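Side-chain contact in putative hydrolase (Bacteroides ovatus, PDB 4HBS), which is of unknown function but is probably a hydrolase, built as a five-bladed beta-propeller of the kind found in the beta-fructosidase clan: residues A[50-55]-A[85-90]. Numbering follows the deposited sequence.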
# COMPACT_ATOMS: atom_id res chain seq x y z
N THR A 50 12.08 11.87 -1.33
CA THR A 50 12.14 13.31 -1.59
C THR A 50 13.07 13.38 -2.76
O THR A 50 14.28 13.50 -2.56
CB THR A 50 12.62 14.11 -0.38
OG1 THR A 50 11.85 13.76 0.74
CG2 THR A 50 12.48 15.58 -0.58
N ARG A 51 12.53 13.17 -3.99
CA ARG A 51 13.33 13.09 -5.22
C ARG A 51 13.06 14.27 -6.14
O ARG A 51 12.02 14.92 -6.01
CB ARG A 51 13.03 11.77 -5.94
CG ARG A 51 13.07 10.55 -5.01
CD ARG A 51 13.00 9.20 -5.69
NE ARG A 51 14.19 8.94 -6.52
CZ ARG A 51 14.31 9.22 -7.81
NH1 ARG A 51 13.31 9.76 -8.48
NH2 ARG A 51 15.45 8.97 -8.44
N SER A 52 14.00 14.55 -7.06
CA SER A 52 13.91 15.67 -8.00
C SER A 52 13.74 15.28 -9.47
O SER A 52 13.25 16.10 -10.23
CB SER A 52 15.15 16.53 -7.87
OG SER A 52 15.17 17.10 -6.58
N LEU A 53 14.21 14.08 -9.88
CA LEU A 53 14.14 13.63 -11.27
C LEU A 53 13.51 12.26 -11.30
O LEU A 53 13.97 11.38 -10.58
CB LEU A 53 15.56 13.58 -11.90
CG LEU A 53 15.84 14.48 -13.10
CD1 LEU A 53 17.09 14.02 -13.82
CD2 LEU A 53 14.66 14.56 -14.06
N GLY A 54 12.52 12.07 -12.16
CA GLY A 54 11.82 10.79 -12.25
C GLY A 54 10.72 10.74 -11.21
O GLY A 54 10.07 11.76 -10.99
N TRP A 55 10.51 9.57 -10.55
CA TRP A 55 9.44 9.49 -9.53
C TRP A 55 9.68 10.58 -8.51
O TRP A 55 10.78 10.63 -7.96
CB TRP A 55 9.41 8.12 -8.83
CG TRP A 55 8.24 7.96 -7.91
CD1 TRP A 55 7.06 7.34 -8.17
CD2 TRP A 55 8.13 8.46 -6.57
NE1 TRP A 55 6.21 7.44 -7.10
CE2 TRP A 55 6.85 8.12 -6.10
CE3 TRP A 55 8.96 9.25 -5.75
CZ2 TRP A 55 6.39 8.51 -4.84
CZ3 TRP A 55 8.50 9.64 -4.52
CH2 TRP A 55 7.24 9.26 -4.07
N GLU A 85 13.50 24.45 -7.84
CA GLU A 85 13.94 25.14 -6.63
C GLU A 85 12.82 25.21 -5.56
O GLU A 85 11.65 25.49 -5.89
CB GLU A 85 14.40 26.58 -6.99
CG GLU A 85 15.61 26.65 -7.93
CD GLU A 85 15.33 26.91 -9.41
OE1 GLU A 85 14.64 26.08 -10.05
OE2 GLU A 85 15.85 27.92 -9.94
N ASN A 86 13.19 24.92 -4.29
CA ASN A 86 12.31 24.92 -3.10
C ASN A 86 11.18 23.90 -3.23
O ASN A 86 10.04 24.18 -2.88
CB ASN A 86 11.74 26.32 -2.80
CG ASN A 86 12.79 27.38 -2.69
OD1 ASN A 86 12.79 28.34 -3.46
ND2 ASN A 86 13.70 27.25 -1.72
N ARG A 87 11.52 22.68 -3.68
CA ARG A 87 10.55 21.58 -3.81
C ARG A 87 9.28 22.03 -4.53
O ARG A 87 8.18 21.73 -4.07
CB ARG A 87 10.23 21.00 -2.41
CG ARG A 87 11.40 20.32 -1.74
CD ARG A 87 11.80 19.03 -2.43
NE ARG A 87 10.74 18.03 -2.36
CZ ARG A 87 10.65 16.94 -3.13
NH1 ARG A 87 11.57 16.70 -4.07
NH2 ARG A 87 9.65 16.08 -2.98
N SER A 88 9.43 22.75 -5.64
CA SER A 88 8.32 23.26 -6.43
C SER A 88 8.19 22.35 -7.61
O SER A 88 9.07 22.35 -8.45
CB SER A 88 8.59 24.70 -6.83
OG SER A 88 7.51 25.27 -7.55
N ARG A 89 7.16 21.48 -7.64
CA ARG A 89 7.02 20.51 -8.74
C ARG A 89 6.77 21.22 -10.06
O ARG A 89 5.97 22.15 -10.13
CB ARG A 89 5.91 19.50 -8.43
CG ARG A 89 5.53 18.54 -9.60
CD ARG A 89 5.15 17.15 -9.10
NE ARG A 89 4.28 17.23 -7.92
CZ ARG A 89 4.37 16.50 -6.80
NH1 ARG A 89 5.31 15.55 -6.69
NH2 ARG A 89 3.53 16.71 -5.79
N GLY A 90 7.49 20.77 -11.09
CA GLY A 90 7.42 21.32 -12.44
C GLY A 90 6.70 20.38 -13.39
O GLY A 90 5.67 19.80 -13.02
O HOH W 1 9.45 13.42 -3.86
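Arg87, which with Ser88 forms the G1 beta bulge of hairpin 82-93, reaches from the hairpin turn to the loop that follows helix 43-48, near the surface of the propeller. Its chain is bent at both chi2 and chi3 (-70° and -64°), which curls the guanidinium round to the Thr50 methyl and the Arg51 backbone. NH1 of Arg87 donates to O of Arg51 over 2.7 Å; the carbonyl oxygen lies in the guanidinium plane, yet NH1 sits well above the carbonyl plane, 53° out of it. NH2 takes up the neighbouring edge position, giving a hydrogen bond of 2.8 Å from Arg87 NH2 to a water that also accepts from the backbone N of Arg51. One guanidinium thus holds both polar backbone atoms of Arg51, O directly and N through the water. The methyl CG2 of Thr50 covers one guanidinium face over its centre, 3.4 Å from CZ of Arg87, while Thr50 OG1 turns to O of Asn46. Asp393 forms a salt bridge with NH2 of Arg87 and probably offsets its charge. The Arg51 side chain spans the corner at Gly54: its NH1 donates to O of Leu53 and, in plane on a lone pair, to O of Trp55 (2.7 Å from Arg51 NH1), and its NE pairs with Asp108. The contact joins a G1-bulged beta-hairpin to the loop leading into strand 55-57 of the beta-propeller.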